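SusD superfamily protein (Bacteroides vulgatus ATCC 8482, PDB 3JQ0) probably binds nutrients such as glycans at the outer membrane, as SusD-family proteins do alongside TonB-dependent transporters. Local coordinates at residues S27-F31 / W257-Y261; M75-I79 / L114-L118; I82-I86 / A107-R111; M153-K157 / A192-S196; I160-E164 / T185-K189. The contacts are given in a common frame with arbitrary orientation. Residue numbers count along the deposited sequence, not the author numbering.

Contacts 2 to 5 are the joints of two antiparallel helix pairs, 75-91 with 97-122 and 149-167 with 182-199, stacked as in the TPR-like scaffold of SusD proteins. Contacts 2 and 3 share the first pair, their centres about 10 Å apart, and meet where Ile82 CD1 lies 3.8 Å from Leu114 CD1; contacts 4 and 5, with centres also about 10 Å apart, share the second. Helix 97-122 joins the pairs: Phe116 of contact 2 packs on Ala192, Trp195 and Leu188, and Tyr108 of contact 3 on Ala162. Contact 1, its centre about 16 Å from that of contact 2, ties this scaffold to a loop far along the chain, touching contact 2 through Phe30 and His117.

Contact 1. Residues S27-F31 / W257-Y261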
# COMPACT_ATOMS: atom_id res chain seq x y z
N SER A 27 -2.96 5.18 8.17
CA SER A 27 -2.61 3.87 7.55
C SER A 27 -3.78 3.28 6.81
O SER A 27 -3.64 2.84 5.66
CB SER A 27 -2.29 2.86 8.72
OG SER A 27 -1.14 3.08 9.40
N TYR A 28 -4.91 3.20 7.49
CA TYR A 28 -6.10 2.63 6.90
C TYR A 28 -6.51 3.42 5.64
O TYR A 28 -6.80 2.83 4.59
CB TYR A 28 -7.22 2.58 7.94
CG TYR A 28 -8.52 2.04 7.41
CD1 TYR A 28 -8.59 0.86 6.72
CD2 TYR A 28 -9.71 2.72 7.66
CE1 TYR A 28 -9.81 0.36 6.27
CE2 TYR A 28 -10.91 2.26 7.23
CZ TYR A 28 -10.96 1.06 6.51
OH TYR A 28 -12.18 0.58 6.07
N ASN A 29 -6.56 4.76 5.75
CA ASN A 29 -6.87 5.56 4.57
C ASN A 29 -5.89 5.34 3.43
O ASN A 29 -6.32 5.32 2.27
CB ASN A 29 -6.95 7.03 4.91
CG ASN A 29 -8.22 7.43 5.60
OD1 ASN A 29 -9.17 6.67 5.68
ND2 ASN A 29 -8.25 8.68 6.06
N PHE A 30 -4.61 5.14 3.70
CA PHE A 30 -3.66 4.87 2.61
C PHE A 30 -4.02 3.58 1.92
O PHE A 30 -3.92 3.48 0.69
CB PHE A 30 -2.20 4.83 3.12
CG PHE A 30 -1.73 6.10 3.79
CD1 PHE A 30 -2.19 7.37 3.39
CD2 PHE A 30 -0.81 6.04 4.82
CE1 PHE A 30 -1.75 8.52 4.04
CE2 PHE A 30 -0.37 7.20 5.46
CZ PHE A 30 -0.86 8.43 5.09
N PHE A 31 -4.40 2.54 2.67
CA PHE A 31 -4.91 1.32 2.09
C PHE A 31 -6.12 1.58 1.20
O PHE A 31 -6.18 1.13 0.06
CB PHE A 31 -5.22 0.29 3.17
CG PHE A 31 -6.06 -0.87 2.71
CD1 PHE A 31 -5.54 -1.87 1.89
CD2 PHE A 31 -7.41 -0.90 3.06
CE1 PHE A 31 -6.39 -2.91 1.48
CE2 PHE A 31 -8.23 -1.93 2.65
CZ PHE A 31 -7.71 -2.93 1.85
N TRP A 257 -3.89 -0.37 11.58
CA TRP A 257 -4.98 0.34 10.96
C TRP A 257 -5.99 0.90 11.98
O TRP A 257 -7.15 1.12 11.65
CB TRP A 257 -5.70 -0.49 9.90
CG TRP A 257 -4.88 -0.86 8.69
CD1 TRP A 257 -3.56 -0.64 8.44
CD2 TRP A 257 -5.39 -1.58 7.57
NE1 TRP A 257 -3.24 -1.20 7.23
CE2 TRP A 257 -4.34 -1.78 6.68
CE3 TRP A 257 -6.65 -2.08 7.25
CZ2 TRP A 257 -4.48 -2.50 5.51
CZ3 TRP A 257 -6.81 -2.76 6.08
CH2 TRP A 257 -5.72 -2.99 5.23
N GLY A 258 -5.56 1.09 13.24
CA GLY A 258 -6.46 1.58 14.26
C GLY A 258 -7.66 0.69 14.52
O GLY A 258 -8.68 1.15 14.98
N GLY A 259 -7.50 -0.61 14.26
CA GLY A 259 -8.57 -1.58 14.40
C GLY A 259 -9.30 -1.92 13.12
O GLY A 259 -10.07 -2.88 13.14
N TYR A 260 -9.10 -1.15 12.05
CA TYR A 260 -9.84 -1.32 10.82
C TYR A 260 -9.37 -2.50 9.98
O TYR A 260 -10.04 -2.85 9.02
CB TYR A 260 -9.90 -0.01 10.01
CG TYR A 260 -10.71 1.06 10.72
CD1 TYR A 260 -12.10 1.01 10.74
CD2 TYR A 260 -10.11 2.08 11.41
CE1 TYR A 260 -12.87 1.98 11.43
CE2 TYR A 260 -10.86 3.06 12.09
CZ TYR A 260 -12.24 2.98 12.12
OH TYR A 260 -12.99 3.91 12.78
N TYR A 261 -8.22 -3.09 10.29
CA TYR A 261 -7.82 -4.36 9.63
C TYR A 261 -8.70 -5.48 10.18
O TYR A 261 -9.46 -6.13 9.45
CB TYR A 261 -6.33 -4.61 9.81
CG TYR A 261 -5.85 -5.87 9.16
CD1 TYR A 261 -5.61 -5.90 7.79
CD2 TYR A 261 -5.65 -7.03 9.87
CE1 TYR A 261 -5.15 -7.00 7.13
CE2 TYR A 261 -5.20 -8.18 9.20
CZ TYR A 261 -4.93 -8.13 7.81
OH TYR A 261 -4.44 -9.24 7.14
O HOH W 1 -1.30 0.92 11.26
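The first turn of helix 27-34, closed by the bond from Phe31 N to Ser27 O (3.1 Å), faces a loop that reverses just ahead of helix 262-265. In that loop Trp257, Gly258 and Gly259 all have positive phi, and Tyr260 N returns to Trp257 O at 3.0 Å. The backbones come nearest at Tyr28 and Trp257, whose CA atoms are 4.8 Å apart.

Trp257 lays one face of its indole along the helix. Ser27 CB is 3.7 Å from Trp257 CD1 at the pyrrole end, while at the far end Phe31 CG sits 3.3 Å from Trp257 CH2. Phe31 and the six-membered ring form an offset stack, with centroids 4.3 Å apart and planes at 27°. The result is an aromatic cluster of Tyr28, Phe31, Trp257 and Tyr260, joining the N-terminal helical scaffold of this SusD-family fold to a loop more than 220 residues later; Phe359 adds an edge-to-face partner to Trp257. Tyr28 meets the loop twice. Its CD1 lies 3.6 Å from Trp257 CE3, and Tyr260 CB stands almost on the ring normal, 3.4 Å from the Tyr28 centroid, in a CH-pi contact. The two tyrosine rings are nearly parallel but slid apart. No direct hydrogen bond crosses; instead a water donates to Ser27 OG and accepts from Trp257 N, both at 2.9 Å, while Ser27 OG also bonds to Arg24 O.

Contact 2. Residues M75-I79 / L114-L118; sequences MYKII and LYFHL
Build two helical turns, 75-79 and 114-118, running antiparallel at 154° (signed crossing -154°) with axes 10.9 Å apart. Met75 and Leu114 set the register, CA to CA 6.9 Å. Selenomethionine Met75 takes chi1 m and chi2 t, an extended arm that carries SE to 3.8 Å from Leu114 CD2, with chi3 near -105° turning CE toward Leu118, 3.6 Å from Leu118 CD2. Leu114 and Leu118 are both mt, and Leu114 CD1 lies 3.7 Å from Ile78 CG2 and 3.9 Å from Ile79 CG1. Ile79, also mt, puts CD1 over a face of the Tyr115 ring, 4.0 Å from its centroid. Tyr76 and Tyr115 start sideways, yet with chi1 m their ends swing inward, so Tyr76 CE1 is 3.7 Å from Tyr115 OH. Their hydroxyls bond to Val126 O and Tyr128 O respectively, tying the following loop to both helices. No hydrogen bond crosses: this is the apolar seam of an antiparallel helical hairpin, as in the TPR-like repeats of SusD proteins.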
# COMPACT_ATOMS: atom_id res chain seq x y z
N MSE A 75 -6.08 14.65 6.00
CA MSE A 75 -4.63 14.89 5.82
C MSE A 75 -4.17 16.31 6.08
O MSE A 75 -3.02 16.52 6.46
CB MSE A 75 -4.18 14.37 4.47
CG MSE A 75 -4.18 12.87 4.38
SE MSE A 75 -3.46 12.26 2.66
CE MSE A 75 -5.06 11.76 1.80
N TYR A 76 -5.06 17.29 5.93
CA TYR A 76 -4.63 18.67 6.07
C TYR A 76 -4.21 19.04 7.48
O TYR A 76 -3.31 19.84 7.68
CB TYR A 76 -5.64 19.67 5.55
CG TYR A 76 -5.54 19.80 4.04
CD1 TYR A 76 -4.58 20.60 3.47
CD2 TYR A 76 -6.36 19.10 3.19
CE1 TYR A 76 -4.44 20.73 2.07
CE2 TYR A 76 -6.24 19.19 1.79
CZ TYR A 76 -5.30 20.01 1.24
OH TYR A 76 -5.22 20.10 -0.12
N LYS A 77 -4.82 18.46 8.50
CA LYS A 77 -4.36 18.84 9.85
C LYS A 77 -2.99 18.20 10.14
O LYS A 77 -2.26 18.72 10.96
CB LYS A 77 -5.39 18.62 10.94
CG LYS A 77 -5.71 17.19 11.23
CD LYS A 77 -6.69 17.18 12.43
CE LYS A 77 -7.35 15.88 12.77
NZ LYS A 77 -6.34 14.89 13.15
N ILE A 78 -2.62 17.10 9.44
CA ILE A 78 -1.24 16.60 9.51
C ILE A 78 -0.29 17.54 8.83
O ILE A 78 0.75 17.91 9.37
CB ILE A 78 -1.07 15.16 8.93
CG1 ILE A 78 -2.21 14.22 9.38
CG2 ILE A 78 0.30 14.62 9.20
CD1 ILE A 78 -2.15 12.85 8.76
N ILE A 79 -0.66 17.96 7.63
CA ILE A 79 0.13 18.91 6.86
C ILE A 79 0.40 20.17 7.68
O ILE A 79 1.53 20.68 7.71
CB ILE A 79 -0.54 19.19 5.49
CG1 ILE A 79 -0.46 17.93 4.60
CG2 ILE A 79 0.10 20.39 4.78
CD1 ILE A 79 -1.41 17.95 3.40
N LEU A 114 2.14 13.05 1.58
CA LEU A 114 0.73 13.30 1.74
C LEU A 114 0.15 14.00 0.51
O LEU A 114 -0.92 13.61 0.03
CB LEU A 114 0.45 14.10 3.03
CG LEU A 114 0.77 13.38 4.32
CD1 LEU A 114 0.59 14.30 5.52
CD2 LEU A 114 -0.09 12.11 4.51
N TYR A 115 0.83 15.01 0.01
CA TYR A 115 0.36 15.67 -1.18
C TYR A 115 0.29 14.74 -2.38
O TYR A 115 -0.58 14.94 -3.26
CB TYR A 115 1.15 16.94 -1.52
CG TYR A 115 0.64 18.16 -0.74
CD1 TYR A 115 -0.57 18.73 -1.03
CD2 TYR A 115 1.37 18.68 0.32
CE1 TYR A 115 -1.06 19.80 -0.30
CE2 TYR A 115 0.93 19.78 1.02
CZ TYR A 115 -0.28 20.35 0.72
OH TYR A 115 -0.82 21.42 1.43
N PHE A 116 1.14 13.71 -2.45
CA PHE A 116 1.11 12.76 -3.57
C PHE A 116 -0.10 11.81 -3.46
O PHE A 116 -0.70 11.47 -4.49
CB PHE A 116 2.44 12.03 -3.66
CG PHE A 116 2.57 11.12 -4.86
CD1 PHE A 116 2.33 11.57 -6.15
CD2 PHE A 116 2.98 9.81 -4.70
CE1 PHE A 116 2.47 10.76 -7.23
CE2 PHE A 116 3.11 8.98 -5.80
CZ PHE A 116 2.88 9.46 -7.08
N HIS A 117 -0.52 11.42 -2.25
CA HIS A 117 -1.83 10.77 -2.09
C HIS A 117 -2.95 11.68 -2.55
O HIS A 117 -3.89 11.28 -3.23
CB HIS A 117 -2.07 10.34 -0.66
CG HIS A 117 -1.41 9.06 -0.26
ND1 HIS A 117 -1.78 7.83 -0.75
CD2 HIS A 117 -0.46 8.84 0.67
CE1 HIS A 117 -1.03 6.91 -0.16
NE2 HIS A 117 -0.21 7.49 0.70
N LEU A 118 -2.88 12.95 -2.13
CA LEU A 118 -3.94 13.91 -2.51
C LEU A 118 -4.03 14.11 -4.02
O LEU A 118 -5.10 14.13 -4.59
CB LEU A 118 -3.74 15.27 -1.79
CG LEU A 118 -3.90 15.27 -0.26
CD1 LEU A 118 -3.52 16.63 0.33
CD2 LEU A 118 -5.34 14.93 0.09

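Contact 3. Residues I82-I86 / A107-R111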
# COMPACT_ATOMS: atom_id res chain seq x y z
N ILE A 82 3.14 19.40 10.11
CA ILE A 82 4.41 19.26 9.41
C ILE A 82 4.95 20.66 9.10
O ILE A 82 6.16 20.93 9.22
CB ILE A 82 4.27 18.41 8.12
CG1 ILE A 82 3.88 16.96 8.44
CG2 ILE A 82 5.56 18.48 7.32
CD1 ILE A 82 3.40 16.16 7.23
N ASN A 83 4.08 21.53 8.60
CA ASN A 83 4.49 22.89 8.26
C ASN A 83 5.09 23.64 9.46
O ASN A 83 6.10 24.34 9.35
CB ASN A 83 3.33 23.67 7.70
CG ASN A 83 2.84 23.13 6.34
OD1 ASN A 83 3.54 22.37 5.66
ND2 ASN A 83 1.64 23.51 5.95
N GLN A 84 4.49 23.45 10.62
CA GLN A 84 5.06 23.95 11.86
C GLN A 84 6.45 23.37 12.17
O GLN A 84 7.38 24.12 12.47
CB GLN A 84 4.09 23.66 13.00
CG GLN A 84 4.54 24.17 14.35
CD GLN A 84 3.54 23.95 15.45
OE1 GLN A 84 2.45 23.40 15.23
NE2 GLN A 84 3.91 24.34 16.66
N MSE A 85 6.60 22.04 12.06
CA MSE A 85 7.90 21.45 12.27
C MSE A 85 8.94 22.04 11.32
O MSE A 85 10.07 22.32 11.72
CB MSE A 85 7.84 19.92 12.08
CG MSE A 85 9.11 19.18 12.33
SE MSE A 85 9.56 19.18 14.22
CE MSE A 85 11.20 18.11 14.10
N ILE A 86 8.59 22.21 10.04
CA ILE A 86 9.54 22.77 9.08
C ILE A 86 10.01 24.17 9.53
O ILE A 86 11.22 24.48 9.54
CB ILE A 86 8.97 22.82 7.64
CG1 ILE A 86 8.81 21.40 7.09
CG2 ILE A 86 9.87 23.68 6.70
CD1 ILE A 86 7.90 21.29 5.87
N ALA A 107 10.50 15.94 7.40
CA ALA A 107 9.32 16.76 7.33
C ALA A 107 8.95 17.11 5.87
O ALA A 107 7.79 16.98 5.46
CB ALA A 107 9.48 18.01 8.19
N TYR A 108 9.95 17.54 5.10
CA TYR A 108 9.69 17.80 3.67
C TYR A 108 9.22 16.51 2.97
O TYR A 108 8.33 16.56 2.10
CB TYR A 108 10.93 18.38 3.01
CG TYR A 108 11.19 19.84 3.27
CD1 TYR A 108 10.31 20.80 2.87
CD2 TYR A 108 12.35 20.25 3.94
CE1 TYR A 108 10.54 22.15 3.07
CE2 TYR A 108 12.60 21.61 4.15
CZ TYR A 108 11.70 22.54 3.72
OH TYR A 108 11.95 23.89 3.92
N GLY A 109 9.82 15.37 3.31
CA GLY A 109 9.44 14.10 2.67
C GLY A 109 8.00 13.72 3.00
O GLY A 109 7.24 13.35 2.10
N MSE A 110 7.64 13.82 4.29
CA MSE A 110 6.26 13.50 4.69
C MSE A 110 5.26 14.44 4.05
O MSE A 110 4.14 14.01 3.68
CB MSE A 110 6.11 13.49 6.20
CG MSE A 110 6.81 12.33 6.92
SE MSE A 110 6.43 12.27 8.82
CE MSE A 110 7.54 13.78 9.36
N ARG A 111 5.61 15.72 3.92
CA ARG A 111 4.68 16.65 3.28
C ARG A 111 4.41 16.24 1.82
O ARG A 111 3.26 16.16 1.37
CB ARG A 111 5.17 18.11 3.37
CG ARG A 111 4.16 19.09 2.81
CD ARG A 111 4.41 20.51 3.22
NE ARG A 111 5.55 21.08 2.55
CZ ARG A 111 6.00 22.30 2.79
NH1 ARG A 111 5.51 22.99 3.78
NH2 ARG A 111 6.97 22.78 2.08
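This is antiparallel helix packing with a polar margin, midway along the hairpin of helices 75-91 and 97-122. The axes of the two segments approach to 9.5 Å with 156° between their directions, and Ile82 and Ala107 bring their CA atoms to 5.9 Å. Alanine's small side chain suits so close an approach: Ile82 CG2 reaches Ala107 O at 3.3 Å, and Ile86 CG1 lies 3.6 Å from Ala107 CB. Ile82 CD1 touches Met110 CB at 3.9 Å. Ile86 packs on Tyr108 and Arg111: its CG1 lies over a face of the Tyr108 ring, and Ile86 CD1 over the guanidinium face, 3.6 Å from Arg111 NH1. At the guanidinium edge Arg111 NH1 donates to Asn83 OD1 at 2.8 Å, with an N-H...O angle of 162°. Arg111 NH2 pairs with Asp159 of helix 149-167, and Asn83 ND2 bonds to Tyr128 O and Asp130 O. The buried arginine thus has its charge met by Asp159, its bond to Asn83 joins the two arms, and Asn83 holds the loop.

Contact 4. Residues M153-K157 / A192-S196; sequences MEQIK and AYLWS
Lys157 stretches across one face of the Tyr193 ring, its CE 3.8 Å from the ring centroid and 20° off the normal, a CH-pi contact; its NZ, at 4.5 Å and 34°, makes an off-centre cation-pi interaction. The reach needs chi1 m followed by t at chi2, chi3 and chi4, and it ends with NZ donating to Ser196 OG at 3.0 Å. Ser196 (chi1 p) is also hydrogen-bonded to Asp206 of helix 204-217, which forms a long, weak ion pair with Lys157. Tyr193 is set at chi1 m, chi2 84°, so that its end turns in from a sideways start; a water links its OH (2.7 Å) to Lys157 O (2.9 Å).

Both backbones are helical, segment 153-157 on helix 149-167 and segment 192-196 on helix 182-199. They run antiparallel at 153°, signed crossing -153°, with axes 11.1 Å apart. CA pairs are Met153 with Ser196 at 7.7 Å and Lys157 with Ala192 at 7.6 Å. The pair forms a helical hairpin, packed between helix 97-122 and helix 204-217.

Selenomethionine Met153, chi1 t, chi2 p and chi3 p, curls so that CE lies 3.3 Å from Ala192 O and 3.6 Å from Trp195 CD1, with SE 4.2 Å from Ala192 CB. Ile156 (mt) brings CG2 to 4.2 Å from Ala192 CB.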
# COMPACT_ATOMS: atom_id res chain seq x y z
N MSE A 153 1.86 18.90 -8.27
CA MSE A 153 3.03 18.10 -8.57
C MSE A 153 4.32 18.89 -8.50
O MSE A 153 5.32 18.40 -8.00
CB MSE A 153 2.89 17.37 -9.93
CG MSE A 153 4.13 16.57 -10.28
SE MSE A 153 4.57 15.20 -8.96
CE MSE A 153 3.51 13.74 -9.70
N GLU A 154 4.31 20.14 -8.97
CA GLU A 154 5.50 20.98 -8.82
C GLU A 154 5.90 21.16 -7.35
O GLU A 154 7.07 21.11 -7.01
CB GLU A 154 5.32 22.38 -9.46
CG GLU A 154 5.19 22.48 -11.01
CD GLU A 154 4.47 23.81 -11.47
OE1 GLU A 154 4.43 24.80 -10.70
OE2 GLU A 154 3.94 23.86 -12.59
N GLN A 155 4.90 21.33 -6.46
CA GLN A 155 5.19 21.45 -5.04
C GLN A 155 5.72 20.13 -4.46
O GLN A 155 6.68 20.15 -3.66
CB GLN A 155 3.94 21.91 -4.29
CG GLN A 155 4.21 22.08 -2.79
CD GLN A 155 5.20 23.17 -2.47
OE1 GLN A 155 5.22 24.20 -3.14
NE2 GLN A 155 6.06 22.94 -1.46
N ILE A 156 5.14 19.01 -4.86
CA ILE A 156 5.63 17.72 -4.44
C ILE A 156 7.13 17.60 -4.82
O ILE A 156 7.96 17.17 -4.00
CB ILE A 156 4.78 16.58 -5.05
CG1 ILE A 156 3.41 16.54 -4.41
CG2 ILE A 156 5.48 15.22 -4.98
CD1 ILE A 156 2.37 15.77 -5.21
N LYS A 157 7.45 17.94 -6.06
CA LYS A 157 8.83 17.85 -6.53
C LYS A 157 9.76 18.80 -5.77
O LYS A 157 10.91 18.46 -5.48
CB LYS A 157 8.91 18.07 -8.03
CG LYS A 157 8.35 16.91 -8.80
CD LYS A 157 8.29 17.17 -10.28
CE LYS A 157 7.81 15.94 -11.04
NZ LYS A 157 7.67 16.30 -12.49
N ALA A 192 6.76 9.60 -7.83
CA ALA A 192 6.28 10.89 -8.31
C ALA A 192 6.73 11.15 -9.75
O ALA A 192 5.94 11.64 -10.57
CB ALA A 192 6.77 12.02 -7.41
N TYR A 193 7.98 10.81 -10.08
CA TYR A 193 8.46 11.02 -11.44
C TYR A 193 7.90 9.97 -12.39
O TYR A 193 7.71 10.29 -13.58
CB TYR A 193 9.99 11.18 -11.47
CG TYR A 193 10.44 12.51 -11.00
CD1 TYR A 193 10.62 12.82 -9.66
CD2 TYR A 193 10.73 13.53 -11.92
CE1 TYR A 193 11.03 14.07 -9.26
CE2 TYR A 193 11.15 14.78 -11.52
CZ TYR A 193 11.30 15.05 -10.17
OH TYR A 193 11.72 16.30 -9.75
N LEU A 194 7.61 8.74 -11.95
CA LEU A 194 6.83 7.86 -12.81
C LEU A 194 5.47 8.46 -13.14
O LEU A 194 5.02 8.43 -14.30
CB LEU A 194 6.62 6.48 -12.16
CG LEU A 194 7.76 5.48 -12.18
CD1 LEU A 194 7.33 4.19 -11.46
CD2 LEU A 194 8.19 5.16 -13.61
N TRP A 195 4.80 9.02 -12.14
CA TRP A 195 3.49 9.56 -12.30
C TRP A 195 3.53 10.78 -13.25
O TRP A 195 2.76 10.88 -14.22
CB TRP A 195 2.88 9.99 -10.97
CG TRP A 195 1.46 10.44 -11.08
CD1 TRP A 195 1.03 11.69 -11.39
CD2 TRP A 195 0.29 9.63 -10.95
NE1 TRP A 195 -0.34 11.71 -11.46
CE2 TRP A 195 -0.81 10.46 -11.18
CE3 TRP A 195 0.07 8.28 -10.65
CZ2 TRP A 195 -2.13 10.00 -11.13
CZ3 TRP A 195 -1.21 7.82 -10.62
CH2 TRP A 195 -2.30 8.69 -10.83
N SER A 196 4.46 11.70 -13.02
CA SER A 196 4.49 12.82 -13.97
C SER A 196 4.92 12.36 -15.35
O SER A 196 4.39 12.87 -16.34
CB SER A 196 5.36 13.96 -13.50
OG SER A 196 6.72 13.60 -13.37
O HOH W 2 12.11 16.47 -7.13

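Contact 5. Residues I160-E164 / T185-K189; sequences IQASE and TQMLK
Segments 160-164 and 185-189 are single helical turns, each closed by its own i+4 bond: Glu164 N to Ile160 O at 2.9 Å and Lys189 N to Thr185 O at 2.8 Å. They cross antiparallel at 155° (signed -155°) with axes 10.1 Å apart, and Ile160 and Lys189 are nearest, CA to CA 6.4 Å.

Glu164, chi1 p and chi2 t, turns its carboxylate to two donors. Lys189, all-trans along its side chain, makes a salt bridge from NZ to Glu164 OE1 at 2.9 Å, with a weak second bond to Glu164 OE2 at 3.1 Å. Gln186 leaves its helix pointing away but folds back with chi1 and chi2 both m, so that NE2 donates to Glu164 OE1 at 3.0 Å, with an N-H...O angle of 168°; its OE1 is taken by Asn216 of helix 204-217. These bonds join the two arms of a helical hairpin, 149-167 and 182-199.

A second polar link joins the hydroxyls. Thr185 OG1 (chi1 m) donates to Ser163 OG (chi1 t) at 2.7 Å; Ser163 OG is also bonded to Gly105 O of helix 97-122, and Thr185 OG1 to Trp180 NE1. Apolar packing comes from Ile160 (mt), whose CG2 lies 3.7 Å from Lys189 CB and whose CD1 lies 4.2 Å from Leu188 CG.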
# COMPACT_ATOMS: atom_id res chain seq x y z
N ILE A 160 10.33 17.15 -2.41
CA ILE A 160 11.22 16.01 -2.58
C ILE A 160 12.68 16.53 -2.67
O ILE A 160 13.60 15.98 -2.05
CB ILE A 160 10.84 15.16 -3.80
CG1 ILE A 160 9.56 14.39 -3.52
CG2 ILE A 160 12.00 14.26 -4.22
CD1 ILE A 160 8.92 13.78 -4.74
N GLN A 161 12.89 17.58 -3.48
CA GLN A 161 14.23 18.15 -3.61
C GLN A 161 14.73 18.65 -2.26
O GLN A 161 15.87 18.42 -1.89
CB GLN A 161 14.22 19.26 -4.68
CG GLN A 161 15.54 20.00 -4.88
CD GLN A 161 15.35 21.16 -5.85
OE1 GLN A 161 14.49 22.04 -5.64
NE2 GLN A 161 16.10 21.17 -6.91
N ALA A 162 13.88 19.39 -1.54
CA ALA A 162 14.26 19.90 -0.23
C ALA A 162 14.63 18.76 0.72
O ALA A 162 15.59 18.81 1.49
CB ALA A 162 13.18 20.79 0.36
N SER A 163 13.82 17.69 0.68
CA SER A 163 14.05 16.53 1.54
C SER A 163 15.39 15.87 1.23
O SER A 163 16.20 15.62 2.13
CB SER A 163 12.91 15.54 1.36
OG SER A 163 13.16 14.35 2.14
N GLU A 164 15.60 15.53 -0.04
CA GLU A 164 16.82 14.80 -0.41
C GLU A 164 18.05 15.66 -0.15
O GLU A 164 19.10 15.14 0.23
CB GLU A 164 16.75 14.27 -1.83
CG GLU A 164 16.85 15.30 -2.90
CD GLU A 164 16.61 14.75 -4.31
OE1 GLU A 164 16.60 13.54 -4.54
OE2 GLU A 164 16.54 15.60 -5.22
N THR A 185 12.38 8.99 0.94
CA THR A 185 12.28 10.09 -0.02
C THR A 185 12.63 9.61 -1.44
O THR A 185 11.95 10.02 -2.39
CB THR A 185 13.16 11.27 0.39
OG1 THR A 185 12.54 11.84 1.52
CG2 THR A 185 13.25 12.32 -0.73
N GLN A 186 13.64 8.78 -1.63
CA GLN A 186 13.97 8.28 -2.97
C GLN A 186 12.86 7.39 -3.56
O GLN A 186 12.57 7.49 -4.73
CB GLN A 186 15.32 7.60 -3.02
CG GLN A 186 16.47 8.54 -2.70
CD GLN A 186 16.54 9.70 -3.67
OE1 GLN A 186 16.66 9.50 -4.90
NE2 GLN A 186 16.48 10.91 -3.13
N MSE A 187 12.21 6.56 -2.71
CA MSE A 187 11.07 5.79 -3.17
C MSE A 187 9.96 6.72 -3.65
O MSE A 187 9.39 6.53 -4.73
CB MSE A 187 10.52 4.91 -2.03
CG MSE A 187 11.26 3.61 -1.78
SE MSE A 187 11.28 2.39 -3.28
CE MSE A 187 9.43 2.07 -3.47
N LEU A 188 9.61 7.71 -2.85
CA LEU A 188 8.55 8.64 -3.20
C LEU A 188 8.93 9.41 -4.46
O LEU A 188 8.10 9.63 -5.34
CB LEU A 188 8.32 9.59 -2.04
CG LEU A 188 7.36 10.75 -2.34
CD1 LEU A 188 5.96 10.26 -2.68
CD2 LEU A 188 7.33 11.71 -1.14
N LYS A 189 10.19 9.80 -4.57
CA LYS A 189 10.67 10.49 -5.78
C LYS A 189 10.46 9.62 -7.02
O LYS A 189 9.98 10.08 -8.06
CB LYS A 189 12.14 10.85 -5.59
CG LYS A 189 12.71 11.66 -6.76
CD LYS A 189 14.13 12.10 -6.52
CE LYS A 189 14.65 13.02 -7.59
NZ LYS A 189 16.10 13.36 -7.36